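Long-range contacts in uncharacterized protein YjgB (Bacillus subtilis, PDB 4YGT), which is of unknown function but is a putative secreted lipoprotein of the DUF4309 family, the first of that family to have its structure determined: residues G105-E110 / Q150-V155; T128-Y133 / H143-T148; G74-G79 / F94-E99; E18-L23 / E110-Q115. All blocks are in the same frame, centred on the assembly; numbering follows the deposited sequence.

Interaction 1: G105-E110 / Q150-V155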
loop_
_atom_site.group_PDB
_atom_site.type_symbol
_atom_site.label_atom_id
_atom_site.label_comp_id
_atom_site.label_asym_id
_atom_site.label_seq_id
_atom_site.Cartn_x
_atom_site.Cartn_y
_atom_site.Cartn_z
ATOM N N GLY A 105 -3.379 -8.473 -8.279
ATOM C CA GLY A 105 -3.256 -9.173 -9.554
ATOM C C GLY A 105 -4.324 -8.737 -10.541
ATOM O O GLY A 105 -4.109 -8.786 -11.755
ATOM N N GLY A 106 -5.459 -8.289 -10.000
ATOM C CA GLY A 106 -6.600 -7.781 -10.751
ATOM C C GLY A 106 -6.682 -6.268 -10.796
ATOM O O GLY A 106 -7.620 -5.722 -11.379
ATOM N N VAL A 107 -5.699 -5.579 -10.191
ATOM C CA VAL A 107 -5.659 -4.114 -10.143
ATOM C C VAL A 107 -4.821 -3.627 -11.314
ATOM O O VAL A 107 -3.589 -3.674 -11.287
ATOM C CB VAL A 107 -5.189 -3.547 -8.773
ATOM C CG1 VAL A 107 -5.097 -2.023 -8.797
ATOM C CG2 VAL A 107 -6.118 -4.005 -7.653
ATOM N N THR A 108 -5.526 -3.172 -12.352
ATOM C CA THR A 108 -4.976 -2.674 -13.616
ATOM C C THR A 108 -5.149 -1.149 -13.716
ATOM O O THR A 108 -6.043 -0.620 -13.053
ATOM C CB THR A 108 -5.668 -3.382 -14.797
ATOM O OG1 THR A 108 -7.073 -3.171 -14.707
ATOM C CG2 THR A 108 -5.376 -4.876 -14.856
ATOM N N PRO A 109 -4.362 -0.423 -14.562
ATOM C CA PRO A 109 -4.562 1.038 -14.688
ATOM C C PRO A 109 -5.952 1.427 -15.211
ATOM O O PRO A 109 -6.356 2.587 -15.067
ATOM C CB PRO A 109 -3.482 1.453 -15.696
ATOM C CG PRO A 109 -2.441 0.383 -15.596
ATOM C CD PRO A 109 -3.240 -0.869 -15.414
ATOM N N GLU A 110 -6.682 0.451 -15.804
ATOM C CA GLU A 110 -8.032 0.643 -16.334
ATOM C C GLU A 110 -9.081 0.473 -15.221
ATOM O O GLU A 110 -10.053 1.231 -15.204
ATOM C CB GLU A 110 -8.321 -0.281 -17.548
ATOM C CG GLU A 110 -8.502 -1.759 -17.230
ATOM C CD GLU A 110 -7.895 -2.724 -18.227
ATOM O OE1 GLU A 110 -8.392 -2.777 -19.378
ATOM O OE2 GLU A 110 -6.949 -3.453 -17.846
ATOM N N GLN A 150 0.406 -5.110 -16.882
ATOM C CA GLN A 150 -0.456 -4.060 -16.347
ATOM C C GLN A 150 -1.119 -4.406 -14.979
ATOM O O GLN A 150 -2.258 -4.015 -14.745
ATOM C CB GLN A 150 -1.505 -3.651 -17.395
ATOM C CG GLN A 150 -0.899 -2.972 -18.637
ATOM C CD GLN A 150 0.160 -1.931 -18.314
ATOM O OE1 GLN A 150 -0.111 -0.882 -17.705
ATOM N NE2 GLN A 150 1.403 -2.222 -18.671
ATOM N N THR A 151 -0.381 -5.058 -14.058
ATOM C CA THR A 151 -0.883 -5.388 -12.716
ATOM C C THR A 151 -0.087 -4.613 -11.661
ATOM O O THR A 151 1.083 -4.268 -11.897
ATOM C CB THR A 151 -0.853 -6.905 -12.427
ATOM O OG1 THR A 151 0.499 -7.355 -12.269
ATOM C CG2 THR A 151 -1.599 -7.730 -13.479
ATOM N N ALA A 152 -0.740 -4.314 -10.512
ATOM C CA ALA A 152 -0.124 -3.605 -9.382
ATOM C C ALA A 152 0.812 -4.526 -8.601
ATOM O O ALA A 152 0.458 -5.666 -8.307
ATOM C CB ALA A 152 -1.204 -3.048 -8.449
ATOM N N ASP A 153 1.997 -4.015 -8.254
ATOM C CA ASP A 153 3.008 -4.717 -7.462
ATOM C C ASP A 153 2.790 -4.445 -6.001
ATOM O O ASP A 153 2.783 -5.377 -5.201
ATOM C CB ASP A 153 4.407 -4.294 -7.886
ATOM C CG ASP A 153 4.758 -4.802 -9.271
ATOM O OD1 ASP A 153 4.163 -5.826 -9.704
ATOM O OD2 ASP A 153 5.604 -4.180 -9.926
ATOM N N HIS A 154 2.583 -3.166 -5.662
ATOM C CA HIS A 154 2.268 -2.664 -4.325
ATOM C C HIS A 154 1.566 -1.312 -4.439
ATOM O O HIS A 154 1.640 -0.638 -5.475
ATOM C CB HIS A 154 3.502 -2.576 -3.401
ATOM C CG HIS A 154 4.668 -1.835 -3.983
ATOM N ND1 HIS A 154 4.746 -0.449 -3.941
ATOM C CD2 HIS A 154 5.774 -2.316 -4.588
ATOM C CE1 HIS A 154 5.897 -0.142 -4.515
ATOM N NE2 HIS A 154 6.551 -1.235 -4.906
ATOM N N VAL A 155 0.843 -0.955 -3.384
ATOM C CA VAL A 155 0.106 0.300 -3.251
ATOM C C VAL A 155 0.677 1.000 -2.029
ATOM O O VAL A 155 0.724 0.402 -0.962
ATOM C CB VAL A 155 -1.413 0.059 -3.138
ATOM C CG1 VAL A 155 -2.169 1.376 -3.101
ATOM C CG2 VAL A 155 -1.922 -0.809 -4.283
#

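Interaction 2: T128-Y133 / H143-T148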
loop_
_atom_site.group_PDB
_atom_site.type_symbol
_atom_site.label_atom_id
_atom_site.label_comp_id
_atom_site.label_asym_id
_atom_site.label_seq_id
_atom_site.Cartn_x
_atom_site.Cartn_y
_atom_site.Cartn_z
ATOM N N THR A 128 13.844 1.288 -10.573
ATOM C CA THR A 128 12.967 0.226 -11.128
ATOM C C THR A 128 12.296 0.656 -12.445
ATOM O O THR A 128 12.345 1.840 -12.820
ATOM C CB THR A 128 11.858 -0.273 -10.115
ATOM O OG1 THR A 128 10.683 0.550 -10.150
ATOM C CG2 THR A 128 12.341 -0.430 -8.677
ATOM N N ASP A 129 11.628 -0.319 -13.114
ATOM C CA ASP A 129 10.882 -0.122 -14.370
ATOM C C ASP A 129 9.360 0.017 -14.107
ATOM O O ASP A 129 8.560 -0.129 -15.034
ATOM C CB ASP A 129 11.140 -1.279 -15.359
ATOM C CG ASP A 129 12.351 -1.138 -16.266
ATOM O OD1 ASP A 129 12.876 -0.004 -16.393
ATOM O OD2 ASP A 129 12.769 -2.162 -16.871
ATOM N N GLU A 130 8.960 0.321 -12.861
ATOM C CA GLU A 130 7.540 0.475 -12.506
ATOM C C GLU A 130 6.984 1.887 -12.780
ATOM O O GLU A 130 7.735 2.876 -12.826
ATOM C CB GLU A 130 7.320 0.150 -11.037
ATOM C CG GLU A 130 7.418 -1.323 -10.668
ATOM C CD GLU A 130 7.756 -1.524 -9.203
ATOM O OE1 GLU A 130 8.641 -0.796 -8.702
ATOM O OE2 GLU A 130 7.115 -2.368 -8.539
ATOM N N ILE A 131 5.649 1.972 -12.943
ATOM C CA ILE A 131 4.999 3.257 -13.116
ATOM C C ILE A 131 3.950 3.417 -11.993
ATOM O O ILE A 131 3.208 2.497 -11.640
ATOM C CB ILE A 131 4.479 3.550 -14.550
ATOM C CG1 ILE A 131 4.484 5.067 -14.829
ATOM C CG2 ILE A 131 3.134 2.893 -14.883
ATOM C CD1 ILE A 131 5.926 5.662 -15.185
ATOM N N ASP A 132 3.990 4.567 -11.377
ATOM C CA ASP A 132 3.171 4.909 -10.229
ATOM C C ASP A 132 1.995 5.822 -10.616
ATOM O O ASP A 132 2.205 6.977 -10.993
ATOM C CB ASP A 132 4.109 5.590 -9.222
ATOM C CG ASP A 132 3.540 6.121 -7.937
ATOM O OD1 ASP A 132 2.368 5.813 -7.631
ATOM O OD2 ASP A 132 4.267 6.849 -7.235
ATOM N N TYR A 133 0.758 5.300 -10.492
ATOM C CA TYR A 133 -0.486 6.051 -10.689
ATOM C C TYR A 133 -0.899 6.666 -9.334
ATOM O O TYR A 133 -1.263 5.928 -8.415
ATOM C CB TYR A 133 -1.581 5.125 -11.230
ATOM C CG TYR A 133 -1.343 4.667 -12.649
ATOM C CD1 TYR A 133 -0.547 3.559 -12.919
ATOM C CD2 TYR A 133 -1.931 5.326 -13.726
ATOM C CE1 TYR A 133 -0.348 3.109 -14.223
ATOM C CE2 TYR A 133 -1.723 4.900 -15.038
ATOM C CZ TYR A 133 -0.923 3.793 -15.281
ATOM O OH TYR A 133 -0.720 3.333 -16.557
ATOM N N HIS A 143 -0.357 5.706 -3.911
ATOM C CA HIS A 143 0.541 5.448 -5.017
ATOM C C HIS A 143 0.355 4.017 -5.491
ATOM O O HIS A 143 0.825 3.094 -4.821
ATOM C CB HIS A 143 1.987 5.677 -4.559
ATOM C CG HIS A 143 2.309 7.094 -4.202
ATOM N ND1 HIS A 143 3.137 7.866 -5.000
ATOM C CD2 HIS A 143 1.950 7.819 -3.119
ATOM C CE1 HIS A 143 3.243 9.030 -4.387
ATOM N NE2 HIS A 143 2.546 9.051 -3.253
ATOM N N PHE A 144 -0.385 3.817 -6.601
ATOM C CA PHE A 144 -0.558 2.475 -7.164
ATOM C C PHE A 144 0.631 2.197 -8.082
ATOM O O PHE A 144 0.707 2.773 -9.172
ATOM C CB PHE A 144 -1.882 2.327 -7.909
ATOM C CG PHE A 144 -3.105 2.451 -7.050
ATOM C CD1 PHE A 144 -3.707 3.687 -6.845
ATOM C CD2 PHE A 144 -3.686 1.325 -6.470
ATOM C CE1 PHE A 144 -4.875 3.796 -6.084
ATOM C CE2 PHE A 144 -4.839 1.438 -5.689
ATOM C CZ PHE A 144 -5.434 2.672 -5.515
ATOM N N VAL A 145 1.580 1.354 -7.630
ATOM C CA VAL A 145 2.797 1.064 -8.402
ATOM C C VAL A 145 2.566 -0.176 -9.295
ATOM O O VAL A 145 2.578 -1.307 -8.817
ATOM C CB VAL A 145 4.032 0.937 -7.470
ATOM C CG1 VAL A 145 5.297 0.662 -8.258
ATOM C CG2 VAL A 145 4.206 2.187 -6.611
ATOM N N ILE A 146 2.371 0.064 -10.602
ATOM C CA ILE A 146 2.092 -0.947 -11.631
ATOM C C ILE A 146 3.404 -1.393 -12.299
ATOM O O ILE A 146 4.254 -0.570 -12.655
ATOM C CB ILE A 146 1.055 -0.378 -12.655
ATOM C CG1 ILE A 146 -0.184 0.249 -11.931
ATOM C CG2 ILE A 146 0.647 -1.398 -13.735
ATOM C CD1 ILE A 146 -1.337 -0.697 -11.487
ATOM N N GLY A 147 3.547 -2.706 -12.456
ATOM C CA GLY A 147 4.731 -3.323 -13.045
ATOM C C GLY A 147 4.786 -3.274 -14.556
ATOM O O GLY A 147 4.070 -2.480 -15.176
ATOM N N THR A 148 5.654 -4.122 -15.162
ATOM C CA THR A 148 5.817 -4.225 -16.627
ATOM C C THR A 148 4.513 -4.738 -17.248
ATOM O O THR A 148 4.034 -4.151 -18.222
ATOM C CB THR A 148 7.032 -5.068 -17.000
ATOM O OG1 THR A 148 7.182 -6.132 -16.049
ATOM C CG2 THR A 148 8.300 -4.231 -17.069
#

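Interaction 3: G74-G79 / F94-E99. With EDO (1,2-ethanediol), chain D; EDO (1,2-ethanediol), chain C.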
loop_
_atom_site.group_PDB
_atom_site.type_symbol
_atom_site.label_atom_id
_atom_site.label_comp_id
_atom_site.label_asym_id
_atom_site.label_seq_id
_atom_site.Cartn_x
_atom_site.Cartn_y
_atom_site.Cartn_z
ATOM N N GLY A 74 -4.667 -15.805 2.603
ATOM C CA GLY A 74 -5.468 -14.674 2.146
ATOM C C GLY A 74 -5.125 -13.374 2.840
ATOM O O GLY A 74 -5.721 -12.334 2.527
ATOM N N GLN A 75 -4.160 -13.422 3.791
ATOM C CA GLN A 75 -3.693 -12.233 4.532
ATOM C C GLN A 75 -2.577 -11.548 3.703
ATOM O O GLN A 75 -1.568 -12.184 3.385
ATOM C CB GLN A 75 -3.207 -12.605 5.957
ATOM C CG GLN A 75 -4.086 -13.600 6.753
ATOM C CD GLN A 75 -5.456 -13.049 7.124
ATOM O OE1 GLN A 75 -5.585 -11.972 7.721
ATOM N NE2 GLN A 75 -6.512 -13.790 6.801
ATOM N N PRO A 76 -2.757 -10.280 3.293
ATOM C CA PRO A 76 -1.753 -9.648 2.425
ATOM C C PRO A 76 -0.451 -9.239 3.126
ATOM O O PRO A 76 -0.372 -9.166 4.351
ATOM C CB PRO A 76 -2.487 -8.405 1.905
ATOM C CG PRO A 76 -3.440 -8.071 2.987
ATOM C CD PRO A 76 -3.903 -9.374 3.533
ATOM N N GLY A 77 0.549 -8.939 2.305
ATOM C CA GLY A 77 1.834 -8.440 2.750
ATOM C C GLY A 77 1.779 -6.952 2.989
ATOM O O GLY A 77 1.015 -6.243 2.329
ATOM N N TYR A 78 2.554 -6.474 3.969
ATOM C CA TYR A 78 2.659 -5.046 4.293
ATOM C C TYR A 78 4.063 -4.664 4.585
ATOM O O TYR A 78 4.842 -5.483 5.051
ATOM C CB TYR A 78 1.826 -4.596 5.509
ATOM C CG TYR A 78 0.340 -4.648 5.330
ATOM C CD1 TYR A 78 -0.360 -3.573 4.784
ATOM C CD2 TYR A 78 -0.382 -5.752 5.744
ATOM C CE1 TYR A 78 -1.748 -3.622 4.638
ATOM C CE2 TYR A 78 -1.757 -5.802 5.627
ATOM C CZ TYR A 78 -2.433 -4.758 5.051
ATOM O OH TYR A 78 -3.785 -4.943 4.959
ATOM N N GLY A 79 4.328 -3.378 4.407
ATOM C CA GLY A 79 5.581 -2.726 4.723
ATOM C C GLY A 79 5.273 -1.434 5.446
ATOM O O GLY A 79 4.327 -0.730 5.101
ATOM N N PHE A 94 1.138 -5.097 -0.316
ATOM C CA PHE A 94 1.724 -5.955 -1.341
ATOM C C PHE A 94 0.759 -6.967 -1.972
ATOM O O PHE A 94 1.146 -7.690 -2.903
ATOM C CB PHE A 94 2.894 -6.707 -0.729
ATOM C CG PHE A 94 4.082 -5.808 -0.481
ATOM C CD1 PHE A 94 4.996 -5.537 -1.499
ATOM C CD2 PHE A 94 4.334 -5.296 0.788
ATOM C CE1 PHE A 94 6.106 -4.724 -1.259
ATOM C CE2 PHE A 94 5.444 -4.494 1.027
ATOM C CZ PHE A 94 6.328 -4.218 0.012
ATOM N N GLY A 95 -0.482 -7.002 -1.481
ATOM C CA GLY A 95 -1.456 -7.987 -1.926
ATOM C C GLY A 95 -1.076 -9.348 -1.377
ATOM O O GLY A 95 -0.229 -9.437 -0.486
ATOM N N THR A 96 -1.662 -10.420 -1.924
ATOM C CA THR A 96 -1.366 -11.802 -1.513
ATOM C C THR A 96 -0.595 -12.534 -2.635
ATOM O O THR A 96 -0.429 -12.001 -3.743
ATOM C CB THR A 96 -2.668 -12.547 -1.131
ATOM O OG1 THR A 96 -3.358 -12.942 -2.319
ATOM C CG2 THR A 96 -3.598 -11.711 -0.255
ATOM N N GLY A 97 -0.120 -13.739 -2.323
ATOM C CA GLY A 97 0.572 -14.601 -3.271
ATOM C C GLY A 97 -0.410 -15.587 -3.852
ATOM O O GLY A 97 -0.395 -15.832 -5.063
ATOM N N VAL A 98 -1.292 -16.142 -2.980
ATOM C CA VAL A 98 -2.322 -17.100 -3.374
ATOM C C VAL A 98 -3.599 -16.349 -3.735
ATOM O O VAL A 98 -4.020 -15.434 -3.015
ATOM C CB VAL A 98 -2.580 -18.260 -2.371
ATOM C CG1 VAL A 98 -1.370 -19.173 -2.266
ATOM C CG2 VAL A 98 -3.001 -17.766 -0.994
ATOM N N GLU A 99 -4.195 -16.734 -4.893
ATOM C CA GLU A 99 -5.400 -16.133 -5.492
ATOM C C GLU A 99 -5.233 -14.604 -5.560
ATOM O O GLU A 99 -6.094 -13.854 -5.087
ATOM C CB GLU A 99 -6.683 -16.545 -4.735
ATOM C CG GLU A 99 -7.203 -17.917 -5.120
ATOM C CD GLU A 99 -8.491 -18.331 -4.435
ATOM O OE1 GLU A 99 -9.575 -17.914 -4.905
ATOM O OE2 GLU A 99 -8.418 -19.096 -3.447
HETATM C C1 EDO D . 0.380 -16.342 0.753
HETATM O O1 EDO D . -0.241 -15.631 -0.331
HETATM C C2 EDO D . 1.321 -17.494 0.304
HETATM O O2 EDO D . 2.695 -17.142 0.476
HETATM C C1 EDO C . 0.296 -10.384 8.421
HETATM O O1 EDO C . 1.648 -10.302 8.026
HETATM C C2 EDO C . -0.611 -10.554 7.200
HETATM O O2 EDO C . -0.130 -11.627 6.405
#

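Interaction 4: E18-L23 / E110-Q115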
loop_
_atom_site.group_PDB
_atom_site.type_symbol
_atom_site.label_atom_id
_atom_site.label_comp_id
_atom_site.label_asym_id
_atom_site.label_seq_id
_atom_site.Cartn_x
_atom_site.Cartn_y
_atom_site.Cartn_z
ATOM N N GLU A 18 -13.608 -3.561 -5.518
ATOM C CA GLU A 18 -14.001 -3.231 -4.144
ATOM C C GLU A 18 -12.764 -2.919 -3.312
ATOM O O GLU A 18 -12.831 -2.051 -2.441
ATOM C CB GLU A 18 -14.828 -4.355 -3.506
ATOM C CG GLU A 18 -16.325 -4.163 -3.691
ATOM C CD GLU A 18 -17.122 -5.387 -4.110
ATOM O OE1 GLU A 18 -16.805 -6.505 -3.638
ATOM O OE2 GLU A 18 -18.090 -5.219 -4.887
ATOM N N LEU A 19 -11.630 -3.583 -3.625
ATOM C CA LEU A 19 -10.345 -3.359 -2.972
ATOM C C LEU A 19 -9.842 -1.933 -3.254
ATOM O O LEU A 19 -9.521 -1.201 -2.324
ATOM C CB LEU A 19 -9.309 -4.406 -3.427
ATOM C CG LEU A 19 -7.866 -4.134 -3.011
ATOM C CD1 LEU A 19 -7.687 -4.195 -1.500
ATOM C CD2 LEU A 19 -6.925 -5.037 -3.730
ATOM N N VAL A 20 -9.788 -1.550 -4.532
ATOM C CA VAL A 20 -9.363 -0.224 -4.994
ATOM C C VAL A 20 -10.255 0.843 -4.335
ATOM O O VAL A 20 -9.733 1.838 -3.817
ATOM C CB VAL A 20 -9.402 -0.178 -6.547
ATOM C CG1 VAL A 20 -9.375 1.245 -7.082
ATOM C CG2 VAL A 20 -8.256 -0.984 -7.133
ATOM N N LYS A 21 -11.587 0.591 -4.298
ATOM C CA LYS A 21 -12.562 1.467 -3.652
ATOM C C LYS A 21 -12.289 1.583 -2.144
ATOM O O LYS A 21 -12.283 2.701 -1.624
ATOM C CB LYS A 21 -14.014 0.982 -3.889
ATOM C CG LYS A 21 -14.549 1.211 -5.313
ATOM C CD LYS A 21 -16.067 0.957 -5.426
ATOM C CE LYS A 21 -16.457 -0.506 -5.514
ATOM N NZ LYS A 21 -17.921 -0.697 -5.345
ATOM N N ASN A 22 -12.036 0.440 -1.445
ATOM C CA ASN A 22 -11.794 0.444 -0.006
ATOM C C ASN A 22 -10.451 1.142 0.326
ATOM O O ASN A 22 -10.370 1.864 1.321
ATOM C CB ASN A 22 -11.859 -0.990 0.562
ATOM C CG ASN A 22 -11.943 -1.097 2.071
ATOM O OD1 ASN A 22 -12.406 -0.188 2.785
ATOM N ND2 ASN A 22 -11.536 -2.254 2.588
ATOM N N LEU A 23 -9.423 0.962 -0.524
ATOM C CA LEU A 23 -8.113 1.582 -0.357
ATOM C C LEU A 23 -8.206 3.097 -0.507
ATOM O O LEU A 23 -7.660 3.808 0.325
ATOM C CB LEU A 23 -7.104 1.026 -1.361
ATOM C CG LEU A 23 -6.596 -0.376 -1.159
ATOM C CD1 LEU A 23 -5.926 -0.877 -2.442
ATOM C CD2 LEU A 23 -5.602 -0.453 -0.003
ATOM N N GLU A 110 -6.682 0.451 -15.804
ATOM C CA GLU A 110 -8.032 0.643 -16.334
ATOM C C GLU A 110 -9.081 0.473 -15.221
ATOM O O GLU A 110 -10.053 1.231 -15.204
ATOM C CB GLU A 110 -8.321 -0.281 -17.548
ATOM C CG GLU A 110 -8.502 -1.759 -17.230
ATOM C CD GLU A 110 -7.895 -2.724 -18.227
ATOM O OE1 GLU A 110 -8.392 -2.777 -19.378
ATOM O OE2 GLU A 110 -6.949 -3.453 -17.846
ATOM N N VAL A 111 -8.885 -0.483 -14.276
ATOM C CA VAL A 111 -9.846 -0.640 -13.175
ATOM C C VAL A 111 -9.737 0.601 -12.279
ATOM O O VAL A 111 -10.739 1.008 -11.702
ATOM C CB VAL A 111 -9.776 -1.967 -12.364
ATOM C CG1 VAL A 111 -9.907 -3.197 -13.260
ATOM C CG2 VAL A 111 -8.538 -2.045 -11.491
ATOM N N LEU A 112 -8.545 1.240 -12.244
ATOM C CA LEU A 112 -8.283 2.472 -11.505
ATOM C C LEU A 112 -9.080 3.612 -12.112
ATOM O O LEU A 112 -9.564 4.477 -11.386
ATOM C CB LEU A 112 -6.780 2.812 -11.493
ATOM C CG LEU A 112 -5.867 1.953 -10.608
ATOM C CD1 LEU A 112 -4.430 2.412 -10.724
ATOM C CD2 LEU A 112 -6.293 2.006 -9.142
ATOM N N GLN A 113 -9.258 3.583 -13.446
ATOM C CA GLN A 113 -10.048 4.556 -14.190
ATOM C C GLN A 113 -11.549 4.281 -13.933
ATOM O O GLN A 113 -12.257 5.199 -13.519
ATOM C CB GLN A 113 -9.680 4.507 -15.689
ATOM C CG GLN A 113 -10.443 5.483 -16.605
ATOM C CD GLN A 113 -10.040 6.932 -16.456
ATOM O OE1 GLN A 113 -8.853 7.285 -16.411
ATOM N NE2 GLN A 113 -11.031 7.811 -16.430
ATOM N N LYS A 114 -12.015 3.014 -14.108
ATOM C CA LYS A 114 -13.423 2.605 -13.898
ATOM C C LYS A 114 -13.888 2.810 -12.443
ATOM O O LYS A 114 -15.088 2.990 -12.201
ATOM C CB LYS A 114 -13.637 1.123 -14.287
ATOM C CG LYS A 114 -15.100 0.747 -14.592
ATOM C CD LYS A 114 -15.271 -0.729 -14.966
ATOM C CE LYS A 114 -16.699 -1.095 -15.310
ATOM N NZ LYS A 114 -17.097 -0.619 -16.665
ATOM N N GLN A 115 -12.957 2.785 -11.486
ATOM C CA GLN A 115 -13.354 2.920 -10.099
ATOM C C GLN A 115 -13.081 4.316 -9.533
ATOM O O GLN A 115 -13.970 4.867 -8.884
ATOM C CB GLN A 115 -12.684 1.841 -9.226
ATOM C CG GLN A 115 -13.050 0.395 -9.604
ATOM C CD GLN A 115 -14.534 0.101 -9.640
ATOM O OE1 GLN A 115 -15.295 0.425 -8.715
ATOM N NE2 GLN A 115 -14.968 -0.558 -10.700
#

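Interaction 1: G105-E110 / Q150-V155
The N-cap residue Thr108 of helix 109-116, with Val107 before it and Pro109 in the first turn, lies against Gln150-Ala152 at the start of the broken strand 152-159 of the antiparallel sheet. Ala152 N donates to Val107 O at 3.0 Å, a weak bond because its N-H...O angle is only 131°. The same oxygen also receives a CA-H...O contact from Thr151 CA. In the reverse direction, Thr108 CA gives a CA-H...O contact to Gln150 O at 3.2 Å, and Thr108 CG2 and Pro109 CD close on that carbonyl as well, so carbon atoms crowd round it from the helix side. Inward, the CB atoms of Val107 and Ala152 meet at 4.0 Å. Val107 CG1, anti to the backbone N (chi1 177°), touches the same methyl, and the valine goes on to pack on Leu19 and Val20 of helix 14-27, while Ala152 rests on Ile146. Thr108 turns its OG1 between its own N and carbonyl carbon (chi1 57°), where it caps Val111 N and donates to Glu110 OE2 on the anti side of the carboxylate, at 3.2 Å. The hydroxyl of Thr151 is held by Asp149. At the outer end the side chains of Pro109 and Gln150 cross at about a right angle, with Gln150 OE1 3.4 Å from Pro109 CG. At the other end, Thr151 CG2 presses on Gly105 O at 3.2 Å.

Interaction 2: T128-Y133 / H143-T148
Strands 131-137 and 140-146 form an antiparallel beta hairpin, and this contact is its end remote from the turn, where Ile131 pairs with Ile146 and Tyr133 with Phe144. Both are hydrogen-bonded pairs, so four backbone bonds satisfy the N-H and C=O groups of these residues. The Ile131 N to Ile146 O bond (2.9 Å) is nearly straight, at 169°, and lies in the carbonyl plane. Ile146 N returns a bond to Ile131 O. In the second pair, Tyr133 N to Phe144 O and Phe144 N to Tyr133 O, each donor is tilted about 30° from the carbonyl plane. Asp132 and Val145 between them form the non-hydrogen-bonded pair; their backbones bond outward instead, to Leu123 and to the strand 152-159, which embeds the hairpin in the sheet. Ahead of the paired strand, Thr128 OG1 accepts from Glu130 N in an ST turn and donates to Glu130 OE1 at 2.8 Å. Val145 CG1 lies against the Glu130 carboxylate, 3.4 Å from Glu130 CD. On the face of Ile131, Ile146 and Tyr133, Ile146 CG1 approaches Tyr133 CD1 to 3.5 Å. On the face of Asp132, the buried carboxylate is anti to its backbone N (chi1 177°) and meets the histidine: His143 ND1 donates to the syn lone pair of Asp132 OD2 at 2.7 Å, with OD2 in the imidazole plane, while His143 NE2 has a weak hydrogen bond with Glu141 OE2.

Interaction 3: G74-G79 / F94-E99
Gly77 and the backbone at Phe94-Gly95 grip each other through two nearly straight bonds. Gly77 N donates to Gly95 O at 2.9 Å, and Phe94 N donates to Gly77 O at 2.9 Å, the latter from above the carbonyl plane. The Phe94 ring then turns its edge to the opposite backbone: CE2 lies 3.7 Å from Gly79 N, and the carbonyl carbons of Gly77 and Tyr78 also lie near the ring plane. Gly77 and Gly79, which have no side chains, let Phe94 CB and the ring edge come close to the backbone. Pro76 CB packs on Gly95 O at 3.4 Å. The two runs are the open end of the antiparallel beta hairpin of strands 77-82 and 88-95, where the pairing gives way to loops. There Thr96 CG2, anti to its carbonyl carbon, touches Gly74 O at 3.6 Å. Thr96 OG1 donates to Val98 O at 2.7 Å and also bonds with Asn103, while Arg100 NH1 bonds with the carbonyls of Phe94 and Thr96. A 1,2-ethanediol, probably from the crystallisation liquor, has its O1 held by Gly97 N (2.7 Å) and Val98 N. Farther out, the Tyr78 ring meets that of Phe53 at about 70°, while Phe94, running the other way, packs on Trp71.

Interaction 4: E18-L23 / E110-Q115
Val20 of helix 14-27 projects at helix 109-116 and meets Leu112 and Gln115, with Val111 at the margin, in a helix-helix packing contact whose local axes approach to 9.9 Å and cross at -64°. The dense part is apolar. Val20 CG1, anti to the backbone N (chi1 163°), lies 3.8 Å from Leu112 CD2 and 4.0 Å from Gln115 CB, while Val20 CG2 touches the same leucine methyl at 4.1 Å. The valine and leucine side chains cross at about a right angle, and both branches of Val20 meet the one methyl, Leu112 CD2, from the same side. Val20 CG2 also faces Val111 CG2, but at 4.5 Å this is a slacker approach.

The outer edge is polar and looser. Here the aliphatic part of Lys21 runs past the end of Gln115: Gln115 OE1 sits 3.4 Å from Lys21 CD, with Lys21 CG and CE scarcely farther away. Gln115 is bent at chi2 (-55°), which turns its CD back from an extended course. No hydrogen bond joins the two helices, and Lys21 is exposed to solvent, so across these segments the edge rests on van der Waals contact.

Behind the apolar side, Leu112 continues inward onto Tyr133 and Tyr135 of strand 131-137 and onto Phe144 of strand 140-146. Phe144 in turn receives Leu23, one turn on from Val20, so that both helices rest on the same part of the antiparallel sheet.

How the interactions relate
Along the chain the first segment of interaction 4 comes first, and its two segments enclose interaction 3. Interaction 2 follows later, its hairpin falling between the segments of interaction 1; interactions 1 and 4 alternate in sequence and share Glu110. Interactions 1, 2 and 3 all reach one antiparallel sheet, in which strand 152-159 lies between strands 88-95 and 140-146 and so joins the two hairpins. Interactions 2 and 3 have centres about 17 Å apart and do not touch. Interaction 4, its centre about 10 Å from that of interaction 1, packs against interactions 1 and 2 through helix 109-116 and the sheet. The two helices pack on the sheet, and only interactions 1 and 4 join parts far apart in sequence.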